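Local atomic coordinates of beta-galactosidase (PDB entry 4OIF), a protein that probably hydrolyses terminal non-reducing beta-D-galactose residues from beta-D-galactosides, as a zinc-containing glycoside hydrolase of family GH42. Residues A[234-239]-A[272-277]; A[177-182]-A[224-229]. All blocks are in the same frame, centred on the assembly; numbering follows the deposited sequence.

Interaction 1. Residues A[234-239]-A[272-277]; sequences SFFENE and SKFAKH
F236 and F274 make a T-shaped (edge-to-face) pair, the CE2–CZ edge of F274 directed at one face of F236. The centroids are 5.2 Å apart and the planes 71° from each other. F274 CE2 sits 3.8 Å from F236 CG, above the rim of the ring and not over its centre. F236 puts CG anti to its own N (chi1 162°), which carries the ring off helix 218-246 to meet F274; its CE2 then lies 3.5 Å from the carbonyl O of H277. The polar part is one bond: H277 ND1 donates to E237 OE2 at 2.8 Å and 161°. The oxygen lies in the imidazole plane but takes the N-H on its anti side and from out of the carboxylate plane, and the bend of the E237 chain at chi2 brings the carboxylate round to it. Replacing F236 by an alanine would probably leave the F274 edge without its aromatic face and open a gap beside the carbonyl of H277. With I252, T254 and F256 of strand 252-259 also against the phenylalanines, this is the helix-on-strand layer of a TIM barrel, here joining helix 218-246 to the short helix 271-274 and the residues that follow it.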
ATOM      1  N   SER A 234     -16.908   1.196 -30.893  1.00  5.75           N
ATOM      2  CA  SER A 234     -18.312   1.046 -31.281  1.00  9.45           C
ATOM      3  C   SER A 234     -19.193   2.160 -30.675  1.00 14.12           C
ATOM      4  O   SER A 234     -20.059   2.731 -31.375  1.00  7.92           O
ATOM      5  CB  SER A 234     -18.825  -0.339 -30.869  1.00  7.74           C
ATOM      6  OG  SER A 234     -20.243  -0.389 -30.807  1.00  6.45           O
ATOM      7  N   PHE A 235     -18.963   2.474 -29.394  1.00  5.62           N
ATOM      8  CA  PHE A 235     -19.678   3.580 -28.756  1.00  6.28           C
ATOM      9  C   PHE A 235     -19.399   4.884 -29.477  1.00 11.67           C
ATOM     10  O   PHE A 235     -20.306   5.696 -29.701  1.00  8.96           O
ATOM     11  CB  PHE A 235     -19.290   3.718 -27.285  1.00  9.31           C
ATOM     12  CG  PHE A 235     -20.112   4.733 -26.526  1.00 11.82           C
ATOM     13  CD1 PHE A 235     -19.793   6.087 -26.566  1.00  6.53           C
ATOM     14  CD2 PHE A 235     -21.197   4.330 -25.750  1.00  8.32           C
ATOM     15  CE1 PHE A 235     -20.557   7.026 -25.863  1.00  6.26           C
ATOM     16  CE2 PHE A 235     -21.958   5.261 -25.037  1.00  9.15           C
ATOM     17  CZ  PHE A 235     -21.636   6.614 -25.099  1.00  7.55           C
ATOM     18  N   PHE A 236     -18.131   5.090 -29.817  1.00 11.13           N
ATOM     19  CA  PHE A 236     -17.723   6.283 -30.551  1.00  8.00           C
ATOM     20  C   PHE A 236     -18.444   6.423 -31.908  1.00  7.35           C
ATOM     21  O   PHE A 236     -18.908   7.504 -32.278  1.00  9.92           O
ATOM     22  CB  PHE A 236     -16.207   6.254 -30.758  1.00  6.19           C
ATOM     23  CG  PHE A 236     -15.719   7.166 -31.841  1.00  7.33           C
ATOM     24  CD1 PHE A 236     -15.403   8.490 -31.562  1.00 15.07           C
ATOM     25  CD2 PHE A 236     -15.556   6.700 -33.140  1.00 10.23           C
ATOM     26  CE1 PHE A 236     -14.945   9.343 -32.561  1.00 11.85           C
ATOM     27  CE2 PHE A 236     -15.099   7.547 -34.147  1.00 12.66           C
ATOM     28  CZ  PHE A 236     -14.795   8.871 -33.858  1.00  8.12           C
ATOM     29  N   GLU A 237     -18.501   5.327 -32.650  1.00  4.44           N
ATOM     30  CA  GLU A 237     -19.108   5.301 -33.966  1.00  8.17           C
ATOM     31  C   GLU A 237     -20.570   5.648 -33.828  1.00  7.91           C
ATOM     32  O   GLU A 237     -21.140   6.457 -34.602  1.00  9.69           O
ATOM     33  CB  GLU A 237     -18.924   3.924 -34.608  1.00  5.60           C
ATOM     34  CG  GLU A 237     -17.501   3.653 -35.071  1.00  7.67           C
ATOM     35  CD  GLU A 237     -17.128   4.496 -36.293  1.00 26.29           C
ATOM     36  OE1 GLU A 237     -18.074   4.959 -36.976  1.00 17.52           O
ATOM     37  OE2 GLU A 237     -15.910   4.689 -36.575  1.00 11.68           O
ATOM     38  N   ASN A 238     -21.168   5.054 -32.801  1.00  7.51           N
ATOM     39  CA  ASN A 238     -22.536   5.379 -32.497  1.00 12.48           C
ATOM     40  C   ASN A 238     -22.722   6.863 -32.249  1.00  9.57           C
ATOM     41  O   ASN A 238     -23.686   7.456 -32.742  1.00  6.71           O
ATOM     42  CB  ASN A 238     -23.040   4.613 -31.290  1.00  9.79           C
ATOM     43  CG  ASN A 238     -24.497   4.863 -31.049  1.00  8.66           C
ATOM     44  OD1 ASN A 238     -25.336   4.292 -31.738  1.00 14.25           O
ATOM     45  ND2 ASN A 238     -24.816   5.733 -30.093  1.00  6.87           N
ATOM     46  N   GLU A 239     -21.810   7.447 -31.473  1.00 11.42           N
ATOM     47  CA  GLU A 239     -21.825   8.892 -31.222  1.00 11.36           C
ATOM     48  C   GLU A 239     -21.797   9.676 -32.529  1.00  9.89           C
ATOM     49  O   GLU A 239     -22.562  10.615 -32.706  1.00  7.51           O
ATOM     50  CB  GLU A 239     -20.636   9.334 -30.359  1.00  6.55           C
ATOM     51  CG  GLU A 239     -20.810   9.163 -28.864  1.00  7.57           C
ATOM     52  CD  GLU A 239     -20.200  10.314 -28.083  1.00  9.01           C
ATOM     53  OE1 GLU A 239     -19.279  10.083 -27.274  1.00  5.82           O
ATOM     54  OE2 GLU A 239     -20.635  11.463 -28.292  1.00 11.28           O
ATOM     55  N   SER A 272      -3.835   2.327 -31.703  1.00  9.11           N
ATOM     56  CA  SER A 272      -3.435   2.010 -33.069  1.00 18.27           C
ATOM     57  C   SER A 272      -4.666   1.555 -33.850  1.00 27.55           C
ATOM     58  O   SER A 272      -4.715   1.647 -35.072  1.00 28.04           O
ATOM     59  CB  SER A 272      -2.347   0.941 -33.106  1.00 13.84           C
ATOM     60  OG  SER A 272      -2.867  -0.341 -32.845  1.00 12.08           O
ATOM     61  N   LYS A 273      -5.664   1.082 -33.112  1.00 27.95           N
ATOM     62  CA  LYS A 273      -6.932   0.648 -33.675  1.00 21.06           C
ATOM     63  C   LYS A 273      -7.920   1.805 -33.741  1.00 23.67           C
ATOM     64  O   LYS A 273      -8.729   1.890 -34.676  1.00 13.97           O
ATOM     65  CB  LYS A 273      -7.511  -0.509 -32.835  1.00 23.96           C
ATOM     66  CG  LYS A 273      -8.432  -1.453 -33.588  1.00 34.60           C
ATOM     67  CD  LYS A 273      -8.934  -2.563 -32.676  1.00 40.56           C
ATOM     68  CE  LYS A 273      -9.585  -3.687 -33.469  1.00 36.87           C
ATOM     69  NZ  LYS A 273     -10.616  -3.150 -34.404  1.00 56.74           N
ATOM     70  N   PHE A 274      -7.853   2.693 -32.746  1.00 12.87           N
ATOM     71  CA  PHE A 274      -8.828   3.783 -32.622  1.00 16.64           C
ATOM     72  C   PHE A 274      -8.515   4.833 -33.703  1.00 14.49           C
ATOM     73  O   PHE A 274      -9.425   5.456 -34.270  1.00 15.31           O
ATOM     74  CB  PHE A 274      -8.780   4.409 -31.215  1.00 13.82           C
ATOM     75  CG  PHE A 274     -10.072   5.086 -30.782  1.00 14.34           C
ATOM     76  CD1 PHE A 274     -10.591   4.869 -29.516  1.00 13.27           C
ATOM     77  CD2 PHE A 274     -10.808   5.860 -31.669  1.00 23.11           C
ATOM     78  CE1 PHE A 274     -11.776   5.476 -29.120  1.00 16.15           C
ATOM     79  CE2 PHE A 274     -11.997   6.466 -31.286  1.00 21.42           C
ATOM     80  CZ  PHE A 274     -12.484   6.266 -30.008  1.00 22.54           C
ATOM     81  N   ALA A 275      -7.225   5.015 -33.988  1.00 21.79           N
ATOM     82  CA  ALA A 275      -6.766   6.037 -34.929  1.00 18.36           C
ATOM     83  C   ALA A 275      -7.417   5.894 -36.301  1.00 20.79           C
ATOM     84  O   ALA A 275      -7.705   6.895 -36.973  1.00 15.30           O
ATOM     85  CB  ALA A 275      -5.256   5.987 -35.054  1.00 14.46           C
ATOM     86  N   LYS A 276      -7.634   4.643 -36.709  1.00 21.74           N
ATOM     87  CA  LYS A 276      -8.295   4.346 -37.978  1.00 18.78           C
ATOM     88  C   LYS A 276      -9.710   4.924 -38.040  1.00 18.59           C
ATOM     89  O   LYS A 276     -10.260   5.086 -39.121  1.00 17.23           O
ATOM     90  CB  LYS A 276      -8.363   2.840 -38.220  1.00 23.53           C
ATOM     91  CG  LYS A 276      -7.029   2.097 -38.221  1.00 21.47           C
ATOM     92  CD  LYS A 276      -7.249   0.636 -38.591  1.00 22.60           C
ATOM     93  CE  LYS A 276      -6.092  -0.239 -38.147  1.00 22.20           C
ATOM     94  NZ  LYS A 276      -4.811   0.380 -38.562  1.00 29.07           N
ATOM     95  N   HIS A 277     -10.293   5.238 -36.886  1.00 11.42           N
ATOM     96  CA  HIS A 277     -11.667   5.737 -36.850  1.00 18.51           C
ATOM     97  C   HIS A 277     -11.750   7.258 -36.748  1.00 14.94           C
ATOM     98  O   HIS A 277     -12.836   7.821 -36.793  1.00 11.37           O
ATOM     99  CB  HIS A 277     -12.434   5.098 -35.684  1.00 13.39           C
ATOM    100  CG  HIS A 277     -12.545   3.608 -35.790  1.00 18.00           C
ATOM    101  ND1 HIS A 277     -13.690   2.975 -36.228  1.00 17.31           N
ATOM    102  CD2 HIS A 277     -11.641   2.626 -35.547  1.00 10.75           C
ATOM    103  CE1 HIS A 277     -13.492   1.668 -36.232  1.00 16.01           C
ATOM    104  NE2 HIS A 277     -12.258   1.430 -35.820  1.00 16.35           N
TER

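Interaction 2. Residues A[177-182]-A[224-229]; sequences KKKYNH and WKRFVT
The end of K179 meets R226 across the chain: NZ of the lysine stands 3.3 Å from NH1 of the arginine and 3.7 Å from CD, obliquely to the guanidinium. NZ and NH1 are both donors, so no bond joins them. What brings two positive groups together is D223, one turn before R226 on helix 218-246, whose OD1 forms salt bridges with both K179 NZ and R226 NH1; its negative charge probably offsets much of their repulsion. Its other oxygen, OD2, is hydrogen-bonded to the hydroxyl of Y180. K179 reaches this far because its CG is anti to the backbone N (chi1 175°) and the chain beyond stays extended, with CG lying 3.7 Å above the plane of the Y180 ring, near the rim. R226 is the buried, firmly held partner: NE pairs with E420 and NH2 with the carbonyl of E508, so all three guanidinium nitrogens are engaged, and W175 packs against the side chain. Helix 166-179 ends here in a Schellman motif, closed by the bonds from H182 N to K177 O (2.7 Å) and from N181 N to K178 O (3.3 Å), N181 taking the positive phi (53°). The backbones stay well apart: the nearest CA atoms, of K179 and F227, are 10.2 Å from each other. K178, N181 and H182 are exposed on the solvent side, K179 itself partly so.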
ATOM      1  N   LYS A 177     -17.816 -14.985 -29.627  1.00  8.27           N
ATOM      2  CA  LYS A 177     -18.380 -15.882 -30.625  1.00 10.37           C
ATOM      3  C   LYS A 177     -17.978 -15.434 -32.031  1.00 13.83           C
ATOM      4  O   LYS A 177     -17.579 -16.267 -32.850  1.00  7.61           O
ATOM      5  CB  LYS A 177     -19.900 -15.963 -30.500  1.00  7.45           C
ATOM      6  CG  LYS A 177     -20.365 -16.677 -29.252  1.00 11.54           C
ATOM      7  CD  LYS A 177     -21.860 -16.639 -29.186  1.00 10.29           C
ATOM      8  CE  LYS A 177     -22.381 -17.266 -27.917  1.00 14.07           C
ATOM      9  NZ  LYS A 177     -23.831 -16.983 -27.762  1.00 12.17           N
ATOM     10  N   LYS A 178     -18.067 -14.127 -32.302  1.00 11.61           N
ATOM     11  CA  LYS A 178     -17.598 -13.615 -33.584  1.00 10.38           C
ATOM     12  C   LYS A 178     -16.114 -13.922 -33.787  1.00 10.25           C
ATOM     13  O   LYS A 178     -15.741 -14.494 -34.801  1.00 16.18           O
ATOM     14  CB  LYS A 178     -17.842 -12.112 -33.708  1.00 13.39           C
ATOM     15  CG  LYS A 178     -19.323 -11.732 -33.648  1.00 37.46           C
ATOM     16  CD  LYS A 178     -19.545 -10.237 -33.898  1.00 42.30           C
ATOM     17  CE  LYS A 178     -21.023  -9.837 -33.785  1.00 47.99           C
ATOM     18  NZ  LYS A 178     -21.481  -9.624 -32.376  1.00 31.80           N
ATOM     19  N   LYS A 179     -15.274 -13.573 -32.817  1.00  9.96           N
ATOM     20  CA  LYS A 179     -13.826 -13.751 -32.976  1.00  9.16           C
ATOM     21  C   LYS A 179     -13.401 -15.200 -33.237  1.00 17.04           C
ATOM     22  O   LYS A 179     -12.445 -15.465 -33.972  1.00 10.65           O
ATOM     23  CB  LYS A 179     -13.081 -13.245 -31.741  1.00  5.89           C
ATOM     24  CG  LYS A 179     -11.583 -13.516 -31.816  1.00  6.88           C
ATOM     25  CD  LYS A 179     -10.785 -12.750 -30.774  1.00  7.44           C
ATOM     26  CE  LYS A 179      -9.298 -12.980 -30.982  1.00 12.02           C
ATOM     27  NZ  LYS A 179      -8.460 -12.097 -30.140  1.00 20.32           N
ATOM     28  N   TYR A 180     -14.106 -16.137 -32.622  1.00  9.85           N
ATOM     29  CA  TYR A 180     -13.677 -17.521 -32.671  1.00 11.67           C
ATOM     30  C   TYR A 180     -14.638 -18.371 -33.489  1.00  9.44           C
ATOM     31  O   TYR A 180     -14.618 -19.592 -33.414  1.00 14.98           O
ATOM     32  CB  TYR A 180     -13.523 -18.064 -31.246  1.00 14.47           C
ATOM     33  CG  TYR A 180     -12.377 -17.412 -30.503  1.00 10.93           C
ATOM     34  CD1 TYR A 180     -11.071 -17.803 -30.748  1.00 11.70           C
ATOM     35  CD2 TYR A 180     -12.599 -16.408 -29.563  1.00  7.41           C
ATOM     36  CE1 TYR A 180     -10.018 -17.222 -30.087  1.00 11.31           C
ATOM     37  CE2 TYR A 180     -11.541 -15.818 -28.892  1.00  6.72           C
ATOM     38  CZ  TYR A 180     -10.253 -16.233 -29.164  1.00  8.12           C
ATOM     39  OH  TYR A 180      -9.177 -15.669 -28.527  1.00 14.00           O
ATOM     40  N   ASN A 181     -15.463 -17.704 -34.285  1.00 12.79           N
ATOM     41  CA  ASN A 181     -16.404 -18.374 -35.171  1.00 19.56           C
ATOM     42  C   ASN A 181     -17.273 -19.384 -34.427  1.00 17.81           C
ATOM     43  O   ASN A 181     -17.456 -20.508 -34.882  1.00 17.76           O
ATOM     44  CB  ASN A 181     -15.659 -19.056 -36.323  1.00 18.43           C
ATOM     45  CG  ASN A 181     -16.485 -19.106 -37.602  1.00 47.29           C
ATOM     46  OD1 ASN A 181     -17.676 -19.430 -37.585  1.00 48.09           O
ATOM     47  ND2 ASN A 181     -15.858 -18.757 -38.717  1.00 56.17           N
ATOM     48  N   HIS A 182     -17.779 -18.971 -33.267  1.00 14.64           N
ATOM     49  CA  HIS A 182     -18.657 -19.797 -32.439  1.00 15.85           C
ATOM     50  C   HIS A 182     -18.028 -21.134 -32.069  1.00 18.16           C
ATOM     51  O   HIS A 182     -18.728 -22.067 -31.665  1.00 16.10           O
ATOM     52  CB  HIS A 182     -19.990 -20.041 -33.146  1.00 29.35           C
ATOM     53  CG  HIS A 182     -20.801 -18.802 -33.348  1.00 23.75           C
ATOM     54  ND1 HIS A 182     -21.903 -18.498 -32.575  1.00 14.63           N
ATOM     55  CD2 HIS A 182     -20.665 -17.783 -34.231  1.00 18.12           C
ATOM     56  CE1 HIS A 182     -22.413 -17.348 -32.977  1.00 22.02           C
ATOM     57  NE2 HIS A 182     -21.679 -16.890 -33.975  1.00 33.70           N
ATOM     58  N   TRP A 224     -10.282  -9.625 -23.178  1.00  5.88           N
ATOM     59  CA  TRP A 224     -11.116  -8.629 -22.498  1.00  6.34           C
ATOM     60  C   TRP A 224     -10.613  -7.217 -22.797  1.00  4.51           C
ATOM     61  O   TRP A 224     -11.402  -6.341 -23.103  1.00  4.63           O
ATOM     62  CB  TRP A 224     -11.179  -8.863 -20.985  1.00  7.82           C
ATOM     63  CG  TRP A 224     -11.935  -7.760 -20.247  1.00  8.79           C
ATOM     64  CD1 TRP A 224     -11.402  -6.799 -19.426  1.00  9.60           C
ATOM     65  CD2 TRP A 224     -13.341  -7.501 -20.293  1.00  4.84           C
ATOM     66  NE1 TRP A 224     -12.392  -5.969 -18.954  1.00  2.88           N
ATOM     67  CE2 TRP A 224     -13.590  -6.378 -19.470  1.00  4.76           C
ATOM     68  CE3 TRP A 224     -14.414  -8.111 -20.945  1.00  5.13           C
ATOM     69  CZ2 TRP A 224     -14.865  -5.850 -19.289  1.00  6.54           C
ATOM     70  CZ3 TRP A 224     -15.684  -7.583 -20.763  1.00  6.41           C
ATOM     71  CH2 TRP A 224     -15.897  -6.463 -19.944  1.00  3.70           C
ATOM     72  N   LYS A 225      -9.311  -6.979 -22.731  1.00  7.70           N
ATOM     73  CA  LYS A 225      -8.816  -5.653 -23.096  0.55  9.08           C
ATOM     74  C   LYS A 225      -9.171  -5.302 -24.553  1.00  6.99           C
ATOM     75  O   LYS A 225      -9.597  -4.168 -24.845  1.00  9.53           O
ATOM     76  CB  LYS A 225      -7.309  -5.565 -22.857  0.55  8.19           C
ATOM     77  CG  LYS A 225      -6.940  -5.606 -21.377  0.55  9.40           C
ATOM     78  CD  LYS A 225      -5.441  -5.463 -21.148  0.55 10.85           C
ATOM     79  CE  LYS A 225      -5.106  -5.376 -19.661  0.55  8.58           C
ATOM     80  NZ  LYS A 225      -4.907  -6.708 -19.002  0.55  8.57           N
ATOM     81  N   ARG A 226      -9.027  -6.270 -25.455  1.00  6.01           N
ATOM     82  CA  ARG A 226      -9.385  -6.054 -26.855  1.00  7.06           C
ATOM     83  C   ARG A 226     -10.864  -5.693 -26.984  1.00  8.52           C
ATOM     84  O   ARG A 226     -11.226  -4.792 -27.724  1.00  7.78           O
ATOM     85  CB  ARG A 226      -9.079  -7.287 -27.702  1.00  9.30           C
ATOM     86  CG  ARG A 226      -7.606  -7.579 -27.916  1.00  5.74           C
ATOM     87  CD  ARG A 226      -7.409  -8.978 -28.488  1.00  6.23           C
ATOM     88  NE  ARG A 226      -6.051  -9.192 -28.971  1.00  7.92           N
ATOM     89  CZ  ARG A 226      -5.368 -10.326 -28.823  1.00 15.96           C
ATOM     90  NH1 ARG A 226      -5.910 -11.362 -28.191  1.00  8.46           N
ATOM     91  NH2 ARG A 226      -4.133 -10.424 -29.303  1.00 13.27           N
ATOM     92  N   PHE A 227     -11.714  -6.393 -26.251  1.00  9.22           N
ATOM     93  CA  PHE A 227     -13.137  -6.116 -26.306  1.00  7.80           C
ATOM     94  C   PHE A 227     -13.438  -4.747 -25.741  1.00  7.99           C
ATOM     95  O   PHE A 227     -14.332  -4.081 -26.207  1.00  8.97           O
ATOM     96  CB  PHE A 227     -13.951  -7.158 -25.544  1.00  8.14           C
ATOM     97  CG  PHE A 227     -15.355  -6.704 -25.238  1.00  9.39           C
ATOM     98  CD1 PHE A 227     -16.338  -6.759 -26.205  1.00  8.27           C
ATOM     99  CD2 PHE A 227     -15.681  -6.202 -23.994  1.00  5.86           C
ATOM    100  CE1 PHE A 227     -17.629  -6.332 -25.931  1.00 13.31           C
ATOM    101  CE2 PHE A 227     -16.959  -5.773 -23.719  1.00  7.75           C
ATOM    102  CZ  PHE A 227     -17.938  -5.842 -24.685  1.00  7.94           C
ATOM    103  N   VAL A 228     -12.705  -4.338 -24.721  1.00  6.44           N
ATOM    104  CA  VAL A 228     -12.911  -3.029 -24.129  1.00  5.57           C
ATOM    105  C   VAL A 228     -12.619  -1.961 -25.183  1.00  8.24           C
ATOM    106  O   VAL A 228     -13.412  -1.003 -25.369  1.00  8.19           O
ATOM    107  CB  VAL A 228     -12.024  -2.835 -22.878  1.00  8.11           C
ATOM    108  CG1 VAL A 228     -11.987  -1.361 -22.465  1.00  4.50           C
ATOM    109  CG2 VAL A 228     -12.524  -3.734 -21.738  1.00  4.20           C
ATOM    110  N   THR A 229     -11.505  -2.141 -25.892  1.00  2.88           N
ATOM    111  CA  THR A 229     -11.202  -1.242 -27.001  1.00  5.66           C
ATOM    112  C   THR A 229     -12.310  -1.227 -28.071  1.00  6.93           C
ATOM    113  O   THR A 229     -12.833  -0.160 -28.425  1.00  4.65           O
ATOM    114  CB  THR A 229      -9.865  -1.606 -27.669  1.00 13.31           C
ATOM    115  OG1 THR A 229      -8.795  -1.190 -26.817  1.00  7.26           O
ATOM    116  CG2 THR A 229      -9.724  -0.900 -29.020  1.00  4.57           C
TER

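How the interactions relate
Both contacts use helix 218-246, interaction 2 on its earlier turns and interaction 1 further along, with centres about 16 Å apart; K273 CD touches T229 CG2 at 4.1 Å, so the two are in direct contact. Interaction 1 is partly core, two buried aromatic rings against a barrel strand with one histidine-carboxylate hydrogen bond at its partly exposed side, and F274 is about 10 Å, side chain to side chain, from E158, the predicted proton donor. Interaction 2 lies further out and away from the annotated sites. It joins the helix to the end of helix 166-179 through charges gathered on a shared acid, and buries about 70 Å² against 200 Å².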